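Local coordinates for FdxN element excision controlling factor protein (Anabaena variabilis, PDB 2OKF) that probably binds nucleic acid and is thought to help control excision of the fdxN element, at residues A[56-61]-A[97-102]; A[22-27]-A[46-51]; A[28-33]-A[88-93]. All coordinates share one frame; numbering follows the deposited sequence.

Contact 1: residues A[56-61]-A[97-102]; sequences IAVEVK and YLAVPL. With EDO (1,2-ethanediol), chain G.
Val58, Glu59 and Val60 pair in parallel with Tyr97, Leu98 and Ala99, the two strands of a beta-alpha-beta unit whose crossover is helix 69-90. The backbone bonds Tyr97 N to Ala57 O, Glu59 N to Tyr97 O and Ala99 N to Glu59 O are short; the last, Lys61 N to Ala99 O, lengthens to 3.2 Å where strand 54-60 ends.

On the face beneath helix 69-90, Glu59 holds CG anti to its backbone N (chi1 173°) and runs on extended, with its OE2 3.5 Å from Leu98 CD1. That same methyl meets Lys61 CG at 3.7 Å, so one leucine branch lies against both polar chains. Lys61 then bends at CD (chi2 -67°), and its NZ donates to Gln79 on the helix and to O1 of an ethanediol, probably from the crystallisation liquor. An alanine here would probably open a gap beside Leu98 CD1 and leave Gln79 OE1 without this donor. The sequence Glu-Val-Lys here is consistent with the (D/E)XK half of the signature of the PD-(D/E)XK nuclease clan, to which the family belongs.

The opposite face is mainly apolar. Val58 CG1 presses on Ala99 CB at 3.5 Å, with Val60 CG2 more loosely placed beside it, and Val12 of helix 6-18 packs on both valines. Nearer the start of the strands, Ile56 crosses Tyr97 at about a right angle, its CG2 3.8 Å from Tyr97 CE1, while Ala57 O sits at the edge of the ring. Asn140 takes up the tyrosine hydroxyl, and Trp138 meets the ring edge-to-face. At the far end, Lys61 O accepts a bond from Tyr128 OH and lies 3.3 Å from Pro101 CD.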
loop_
_atom_site.group_PDB
_atom_site.type_symbol
_atom_site.label_atom_id
_atom_site.label_comp_id
_atom_site.label_asym_id
_atom_site.label_seq_id
_atom_site.Cartn_x
_atom_site.Cartn_y
_atom_site.Cartn_z
ATOM N N ILE A 56 0.222 -11.214 18.234
ATOM C CA ILE A 56 0.664 -10.777 16.914
ATOM C C ILE A 56 -0.351 -11.104 15.827
ATOM O O ILE A 56 -1.226 -11.933 16.002
ATOM C CB ILE A 56 2.037 -11.375 16.510
ATOM C CG1 ILE A 56 1.928 -12.878 16.286
ATOM C CG2 ILE A 56 3.070 -11.059 17.564
ATOM C CD1 ILE A 56 3.179 -13.489 15.736
ATOM N N ALA A 57 -0.216 -10.385 14.711
ATOM C CA ALA A 57 -0.941 -10.668 13.486
ATOM C C ALA A 57 0.123 -10.742 12.407
ATOM O O ALA A 57 1.070 -9.985 12.424
ATOM C CB ALA A 57 -1.962 -9.574 13.154
ATOM N N VAL A 58 -0.008 -11.692 11.489
ATOM C CA VAL A 58 0.978 -11.875 10.462
ATOM C C VAL A 58 0.334 -11.866 9.100
ATOM O O VAL A 58 -0.574 -12.649 8.811
ATOM C CB VAL A 58 1.734 -13.220 10.631
ATOM C CG1 VAL A 58 2.806 -13.354 9.557
ATOM C CG2 VAL A 58 2.348 -13.290 12.008
ATOM N N GLU A 59 0.838 -10.935 8.281
ATOM C CA GLU A 59 0.501 -10.747 6.860
ATOM C C GLU A 59 1.488 -11.573 6.031
ATOM O O GLU A 59 2.657 -11.238 5.945
ATOM C CB GLU A 59 0.537 -9.288 6.486
ATOM C CG GLU A 59 0.362 -9.022 5.006
ATOM C CD GLU A 59 0.562 -7.591 4.655
ATOM O OE1 GLU A 59 0.459 -6.730 5.538
ATOM O OE2 GLU A 59 0.832 -7.290 3.453
ATOM N N VAL A 60 1.011 -12.693 5.497
ATOM C CA VAL A 60 1.891 -13.588 4.754
ATOM C C VAL A 60 2.033 -13.241 3.301
ATOM O O VAL A 60 1.047 -13.169 2.617
ATOM C CB VAL A 60 1.449 -15.063 4.871
ATOM C CG1 VAL A 60 2.420 -15.973 4.111
ATOM C CG2 VAL A 60 1.395 -15.454 6.315
ATOM N N LYS A 61 3.289 -13.109 2.854
ATOM C CA LYS A 61 3.644 -12.878 1.446
ATOM C C LYS A 61 4.710 -13.876 0.994
ATOM O O LYS A 61 5.591 -14.319 1.788
ATOM C CB LYS A 61 4.114 -11.442 1.213
ATOM C CG LYS A 61 3.028 -10.425 1.517
ATOM C CD LYS A 61 1.906 -10.555 0.531
ATOM C CE LYS A 61 0.719 -9.711 0.897
ATOM N NZ LYS A 61 -0.252 -9.667 -0.197
ATOM N N TYR A 97 2.981 -7.973 11.741
ATOM C CA TYR A 97 4.240 -8.256 11.051
ATOM C C TYR A 97 3.967 -8.654 9.597
ATOM O O TYR A 97 2.999 -9.374 9.342
ATOM C CB TYR A 97 5.003 -9.425 11.741
ATOM C CG TYR A 97 5.514 -9.056 13.077
ATOM C CD1 TYR A 97 4.658 -9.117 14.184
ATOM C CD2 TYR A 97 6.817 -8.591 13.270
ATOM C CE1 TYR A 97 5.073 -8.713 15.422
ATOM C CE2 TYR A 97 7.237 -8.174 14.527
ATOM C CZ TYR A 97 6.361 -8.230 15.593
ATOM O OH TYR A 97 6.768 -7.832 16.868
ATOM N N LEU A 98 4.840 -8.215 8.701
ATOM C CA LEU A 98 4.853 -8.680 7.295
ATOM C C LEU A 98 5.780 -9.872 7.272
ATOM O O LEU A 98 6.982 -9.741 7.542
ATOM C CB LEU A 98 5.336 -7.599 6.356
ATOM C CG LEU A 98 5.476 -7.995 4.904
ATOM C CD1 LEU A 98 4.120 -8.276 4.306
ATOM C CD2 LEU A 98 6.173 -6.885 4.165
ATOM N N ALA A 99 5.260 -11.028 6.877
ATOM C CA ALA A 99 6.101 -12.247 6.766
ATOM C C ALA A 99 6.689 -12.312 5.352
ATOM O O ALA A 99 5.962 -12.266 4.386
ATOM C CB ALA A 99 5.287 -13.493 7.051
ATOM N N VAL A 100 8.009 -12.382 5.270
ATOM C CA VAL A 100 8.780 -12.335 4.037
ATOM C C VAL A 100 9.687 -13.596 3.962
ATOM O O VAL A 100 10.370 -13.866 4.935
ATOM C CB VAL A 100 9.730 -11.067 4.149
ATOM C CG1 VAL A 100 10.562 -10.839 2.902
ATOM C CG2 VAL A 100 8.949 -9.784 4.477
ATOM N N PRO A 101 9.764 -14.272 2.838
ATOM C CA PRO A 101 10.779 -15.335 2.730
ATOM C C PRO A 101 12.202 -14.807 2.845
ATOM O O PRO A 101 12.502 -13.671 2.473
ATOM C CB PRO A 101 10.529 -15.896 1.329
ATOM C CG PRO A 101 9.123 -15.601 1.048
ATOM C CD PRO A 101 8.892 -14.257 1.638
ATOM N N LEU A 102 13.095 -15.617 3.370
ATOM C CA LEU A 102 14.472 -15.240 3.531
ATOM C C LEU A 102 15.107 -14.873 2.212
ATOM O O LEU A 102 15.919 -13.966 2.165
ATOM C CB LEU A 102 15.255 -16.400 4.134
ATOM C CG LEU A 102 16.710 -16.118 4.477
ATOM C CD1 LEU A 102 16.946 -14.845 5.285
ATOM C CD2 LEU A 102 17.274 -17.379 5.205
HETATM C C1 EDO G . -2.483 -12.421 -1.418
HETATM O O1 EDO G . -2.923 -11.417 -0.493
HETATM C C2 EDO G . -1.070 -12.854 -1.047
HETATM O O2 EDO G . -0.224 -12.722 -2.185
#

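Contact 2: residues A[22-27]-A[46-51]; sequences QITDDP and LIAAER
Gln22 and Glu50 stand side by side and point the same way from an antiparallel hydrogen-bonded pair, the amide and carboxylate planes turned 50° apart. The approach is loose, with Gln22 OE1 4.1 Å from Glu50 CG, and the pairing is made by the backbone through Gln22 N to Glu50 O and Glu50 N to Gln22 O.

Thr24 crosses Glu50 at about a right angle, its CG2 3.9 Å from Glu50 OE1. Its OG1 lies between the backbone N and the carbonyl carbon (chi1 60°), which sets the hydroxyl near Ala48 CB. From there a water joins the two residues: it lies 2.8 Å from Thr24 OG1 and donates to Glu50 OE1 at 2.7 Å.

Between Ile23 and Asp25 the register slips by one, because Thr24 and Asp25 both face Ala48: a classic beta bulge. Thr24 N reaches Ala48 O at 2.9 Å from above the carbonyl plane, whereas Asp25 N makes only a weak bond of 3.5 Å to the same oxygen. The return bond, Ala48 N to Asp25 O, is nearly straight. On the opposite face Ile23 crosses Ile47 obliquely, and Ile23 CD1 fits 4.0 Å from both Ile47 CG2 and Ala49 CB, under helix 6-18.

Past the bulge, the carboxylate of Asp26 turns to Lys13 and His9 of that helix. The chemistry is thus split: an apolar face covered by helix 6-18, a more polar face where one water links Thr24 and Glu50, and direct bonding left mainly to the two main chains, which fix the outermost strand of the chain's sheet, 22-25, to 47-51.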
loop_
_atom_site.group_PDB
_atom_site.type_symbol
_atom_site.label_atom_id
_atom_site.label_comp_id
_atom_site.label_asym_id
_atom_site.label_seq_id
_atom_site.Cartn_x
_atom_site.Cartn_y
_atom_site.Cartn_z
ATOM N N GLN A 22 1.160 -19.996 19.530
ATOM C CA GLN A 22 -0.151 -20.609 19.459
ATOM C C GLN A 22 -0.951 -19.829 18.440
ATOM O O GLN A 22 -1.102 -18.610 18.577
ATOM C CB GLN A 22 -0.838 -20.497 20.819
ATOM C CG GLN A 22 -2.296 -20.983 20.831
ATOM C CD GLN A 22 -3.058 -20.674 22.141
ATOM O OE1 GLN A 22 -2.502 -20.131 23.120
ATOM N NE2 GLN A 22 -4.353 -20.995 22.142
ATOM N N ILE A 23 -1.435 -20.515 17.415
ATOM C CA ILE A 23 -2.272 -19.901 16.430
ATOM C C ILE A 23 -3.708 -19.759 16.989
ATOM O O ILE A 23 -4.298 -20.773 17.414
ATOM C CB ILE A 23 -2.281 -20.699 15.146
ATOM C CG1 ILE A 23 -0.855 -21.038 14.628
ATOM C CG2 ILE A 23 -3.120 -19.996 14.093
ATOM C CD1 ILE A 23 0.017 -19.912 14.355
ATOM N N THR A 24 -4.272 -18.549 17.029
ATOM C CA THR A 24 -5.604 -18.368 17.616
ATOM C C THR A 24 -6.707 -18.095 16.603
ATOM O O THR A 24 -7.892 -18.371 16.884
ATOM C CB THR A 24 -5.587 -17.282 18.685
ATOM O OG1 THR A 24 -5.172 -16.027 18.099
ATOM C CG2 THR A 24 -4.666 -17.712 19.824
ATOM N N ASP A 25 -6.352 -17.563 15.455
ATOM C CA ASP A 25 -7.318 -17.274 14.421
ATOM C C ASP A 25 -6.634 -17.303 13.081
ATOM O O ASP A 25 -5.496 -16.820 12.882
ATOM C CB ASP A 25 -8.030 -15.916 14.625
ATOM C CG ASP A 25 -9.226 -16.009 15.550
ATOM O OD1 ASP A 25 -10.007 -17.000 15.479
ATOM O OD2 ASP A 25 -9.399 -15.081 16.352
ATOM N N ASP A 26 -7.341 -17.891 12.139
ATOM C CA ASP A 26 -6.855 -17.982 10.811
ATOM C C ASP A 26 -8.063 -18.305 9.955
ATOM O O ASP A 26 -8.504 -19.450 9.913
ATOM C CB ASP A 26 -5.790 -19.066 10.715
ATOM C CG ASP A 26 -5.190 -19.156 9.340
ATOM O OD1 ASP A 26 -5.501 -18.296 8.504
ATOM O OD2 ASP A 26 -4.420 -20.104 9.092
ATOM N N PRO A 27 -8.612 -17.299 9.279
ATOM C CA PRO A 27 -8.143 -15.922 9.262
ATOM C C PRO A 27 -8.584 -15.078 10.444
ATOM O O PRO A 27 -9.624 -15.333 11.080
ATOM C CB PRO A 27 -8.775 -15.365 7.983
ATOM C CG PRO A 27 -10.070 -16.128 7.866
ATOM C CD PRO A 27 -9.809 -17.488 8.436
ATOM N N LEU A 46 -4.989 -13.120 7.289
ATOM C CA LEU A 46 -4.045 -12.803 8.330
ATOM C C LEU A 46 -4.064 -13.928 9.346
ATOM O O LEU A 46 -5.124 -14.506 9.652
ATOM C CB LEU A 46 -4.446 -11.520 9.071
ATOM C CG LEU A 46 -4.280 -10.167 8.445
ATOM C CD1 LEU A 46 -4.883 -9.126 9.356
ATOM C CD2 LEU A 46 -2.809 -9.901 8.201
ATOM N N ILE A 47 -2.901 -14.224 9.894
ATOM C CA ILE A 47 -2.774 -15.192 10.971
ATOM C C ILE A 47 -2.683 -14.446 12.297
ATOM O O ILE A 47 -1.881 -13.537 12.425
ATOM C CB ILE A 47 -1.484 -16.036 10.852
ATOM C CG1 ILE A 47 -1.467 -16.811 9.547
ATOM C CG2 ILE A 47 -1.350 -16.961 12.043
ATOM C CD1 ILE A 47 -0.093 -17.456 9.189
ATOM N N ALA A 48 -3.496 -14.827 13.276
ATOM C CA ALA A 48 -3.399 -14.272 14.625
ATOM C C ALA A 48 -2.701 -15.344 15.469
ATOM O O ALA A 48 -3.054 -16.529 15.402
ATOM C CB ALA A 48 -4.742 -14.002 15.217
ATOM N N ALA A 49 -1.733 -14.939 16.284
ATOM C CA ALA A 49 -1.042 -15.879 17.133
ATOM C C ALA A 49 -0.636 -15.195 18.394
ATOM O O ALA A 49 -0.652 -13.956 18.502
ATOM C CB ALA A 49 0.197 -16.448 16.425
ATOM N N GLU A 50 -0.295 -16.016 19.383
ATOM C CA GLU A 50 0.183 -15.455 20.628
ATOM C C GLU A 50 1.149 -16.360 21.329
ATOM O O GLU A 50 1.190 -17.546 21.056
ATOM C CB GLU A 50 -0.972 -15.084 21.564
ATOM C CG GLU A 50 -1.759 -16.196 22.059
ATOM C CD GLU A 50 -2.831 -15.653 23.002
ATOM O OE1 GLU A 50 -3.807 -15.057 22.504
ATOM O OE2 GLU A 50 -2.686 -15.808 24.243
ATOM N N ARG A 51 1.974 -15.772 22.197
ATOM C CA ARG A 51 2.937 -16.553 22.969
ATOM C C ARG A 51 3.222 -15.813 24.255
ATOM O O ARG A 51 3.653 -14.654 24.212
ATOM C CB ARG A 51 4.225 -16.731 22.146
ATOM C CG ARG A 51 5.196 -17.775 22.721
ATOM C CD ARG A 51 6.395 -17.963 21.784
ATOM N NE ARG A 51 7.215 -16.755 21.793
ATOM C CZ ARG A 51 8.466 -16.703 21.370
ATOM N NH1 ARG A 51 9.067 -17.812 20.875
ATOM N NH2 ARG A 51 9.098 -15.562 21.462
HETATM O O HOH W 1 -3.895 -14.342 19.912
#

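Contact 3: residues A[28-33]-A[88-93]; sequences LTISVG and RKVEPD
Glu91 brings the one flat side-chain group among the residues that touch, and it is only lightly met: Leu28 CD1 comes to 4.4 Å from Glu91 OE1, and nothing of 28-33 stacks on either face of the carboxylate. The same OE1 is held by a salt bridge to Arg94, and Glu91 was modelled in two conformations, so its part here is doubtful.

The tighter meeting is between branched apolar chains. Val32 and Val90 slide past each other in opposite directions, so that Val90 CG2 lies 3.7 Å from Val32 CB and 3.8 Å from Val32 CG2. Val32 CG2 is anti to its backbone N, leaving CG1 in the crowded position between N and the carbonyl carbon (chi1 66°). Ile30 CG2 approaches the same Val90 methyl more distantly, at 4.4 Å, and Ile30 also rests on Ala86 and Leu87 one turn back in the helix. No hydrogen bond links the two segments.

The second subunit also reaches this point: its Phe113 packs on Val32, and Gly33 makes backbone hydrogen bonds to it. What results is a short two-stranded hairpin, 31-32 with 35-36, laid by small apolar contacts on the C-terminal end of the crossover helix 69-90, where the second subunit of the assembly also makes contact.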
loop_
_atom_site.group_PDB
_atom_site.type_symbol
_atom_site.label_atom_id
_atom_site.label_comp_id
_atom_site.label_asym_id
_atom_site.label_seq_id
_atom_site.Cartn_x
_atom_site.Cartn_y
_atom_site.Cartn_z
ATOM N N LEU A 28 -7.740 -14.100 10.761
ATOM C CA LEU A 28 -8.101 -13.076 11.706
ATOM C C LEU A 28 -8.924 -12.099 10.864
ATOM O O LEU A 28 -8.390 -11.494 9.931
ATOM C CB LEU A 28 -6.862 -12.351 12.232
ATOM C CG LEU A 28 -7.157 -11.118 13.083
ATOM C CD1 LEU A 28 -7.916 -11.453 14.332
ATOM C CD2 LEU A 28 -5.801 -10.486 13.388
ATOM N N THR A 29 -10.189 -11.923 11.197
ATOM C CA THR A 29 -11.033 -10.987 10.433
ATOM C C THR A 29 -11.107 -9.672 11.172
ATOM O O THR A 29 -11.158 -9.647 12.401
ATOM C CB THR A 29 -12.426 -11.535 10.169
ATOM O OG1 THR A 29 -13.032 -11.932 11.410
ATOM C CG2 THR A 29 -12.322 -12.744 9.208
ATOM N N ILE A 30 -11.092 -8.583 10.408
ATOM C CA ILE A 30 -11.120 -7.247 10.985
ATOM C C ILE A 30 -12.240 -6.436 10.316
ATOM O O ILE A 30 -12.258 -6.288 9.093
ATOM C CB ILE A 30 -9.760 -6.528 10.771
ATOM C CG1 ILE A 30 -8.590 -7.431 11.186
ATOM C CG2 ILE A 30 -9.703 -5.189 11.549
ATOM C CD1 ILE A 30 -7.232 -6.889 10.796
ATOM N N SER A 31 -13.172 -5.941 11.117
ATOM C CA SER A 31 -14.228 -5.071 10.605
ATOM C C SER A 31 -14.183 -3.765 11.385
ATOM O O SER A 31 -14.257 -3.764 12.602
ATOM C CB SER A 31 -15.597 -5.735 10.736
ATOM O OG SER A 31 -15.719 -6.806 9.805
ATOM N N VAL A 32 -14.022 -2.635 10.706
ATOM C CA VAL A 32 -13.998 -1.399 11.440
ATOM C C VAL A 32 -14.288 -0.230 10.527
ATOM O O VAL A 32 -13.936 -0.245 9.339
ATOM C CB VAL A 32 -12.640 -1.162 12.174
ATOM C CG1 VAL A 32 -11.551 -0.971 11.197
ATOM C CG2 VAL A 32 -12.723 0.043 13.129
ATOM N N GLY A 33 -14.977 0.757 11.082
ATOM C CA GLY A 33 -15.222 1.990 10.379
ATOM C C GLY A 33 -15.877 1.852 9.036
ATOM O O GLY A 33 -15.553 2.597 8.120
ATOM N N ARG A 88 -4.994 -0.971 15.340
ATOM C CA ARG A 88 -4.862 0.009 16.396
ATOM C C ARG A 88 -6.200 0.308 17.039
ATOM O O ARG A 88 -6.285 0.504 18.231
ATOM C CB ARG A 88 -4.329 1.356 15.894
ATOM C CG ARG A 88 -2.938 1.415 15.647
ATOM C CD ARG A 88 -2.533 2.857 15.306
ATOM N NE ARG A 88 -1.260 2.708 14.678
ATOM C CZ ARG A 88 -0.757 3.531 13.783
ATOM N NH1 ARG A 88 -1.370 4.642 13.379
ATOM N NH2 ARG A 88 0.449 3.215 13.297
ATOM N N LYS A 89 -7.237 0.392 16.204
ATOM C CA LYS A 89 -8.571 0.775 16.618
ATOM C C LYS A 89 -9.497 -0.394 16.969
ATOM O O LYS A 89 -10.660 -0.170 17.369
ATOM C CB LYS A 89 -9.175 1.636 15.513
ATOM C CG LYS A 89 -8.314 2.868 15.145
ATOM C CD LYS A 89 -8.299 3.923 16.209
ATOM C CE LYS A 89 -7.530 5.173 15.748
ATOM N NZ LYS A 89 -6.010 4.999 15.760
ATOM N N VAL A 90 -8.976 -1.618 16.923
ATOM C CA VAL A 90 -9.754 -2.807 17.226
ATOM C C VAL A 90 -9.072 -3.727 18.265
ATOM O O VAL A 90 -9.681 -4.158 19.237
ATOM C CB VAL A 90 -10.059 -3.589 15.936
ATOM C CG1 VAL A 90 -10.861 -4.832 16.275
ATOM C CG2 VAL A 90 -10.865 -2.728 15.002
ATOM N N GLU A 91 -7.799 -4.031 18.045
ATOM C CA GLU A 91 -7.047 -4.873 18.947
ATOM C C GLU A 91 -5.624 -4.274 19.079
ATOM O O GLU A 91 -4.637 -4.739 18.493
ATOM C CB GLU A 91 -7.053 -6.308 18.422
ATOM C CG GLU A 91 -6.699 -7.296 19.477
ATOM C CD GLU A 91 -6.852 -8.715 19.012
ATOM O OE1 GLU A 91 -7.004 -8.936 17.763
ATOM O OE2 GLU A 91 -6.822 -9.568 19.925
ATOM N N PRO A 92 -5.525 -3.213 19.872
ATOM C CA PRO A 92 -4.297 -2.456 19.952
ATOM C C PRO A 92 -3.117 -3.149 20.593
ATOM O O PRO A 92 -2.012 -2.645 20.460
ATOM C CB PRO A 92 -4.719 -1.243 20.804
ATOM C CG PRO A 92 -5.826 -1.717 21.620
ATOM C CD PRO A 92 -6.582 -2.634 20.721
ATOM N N ASP A 93 -3.346 -4.300 21.228
ATOM C CA ASP A 93 -2.222 -5.051 21.754
ATOM C C ASP A 93 -1.679 -6.084 20.792
ATOM O O ASP A 93 -0.704 -6.761 21.119
ATOM C CB ASP A 93 -2.610 -5.714 23.068
ATOM C CG ASP A 93 -2.839 -4.693 24.158
ATOM O OD1 ASP A 93 -1.926 -3.868 24.379
ATOM O OD2 ASP A 93 -3.906 -4.710 24.796
#

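In the fold
Following helix 6-18, the chain lays down 22-27 and 28-33 in succession, completes the small hairpin with strand 35-36 and, after an unmodelled loop, returns as 46-51, which closes contact 2. Strand 54-60 comes next, and helix 69-90 ends at 88-93, closing contact 3; strand 94-101 then closes contact 1. Contact 3 therefore crosses both others, while contacts 2 and 1 follow in series, and none nests within another. Strands 47-51 and 54-60 are neighbours, so contacts 2 and 1 extend one sheet, through Val58 N to Ile47 O. Leu28 ties contact 3 to both, its N bonded to Leu46 O and its side chain packing on Ala57, and so joins hairpin, helix and sheet.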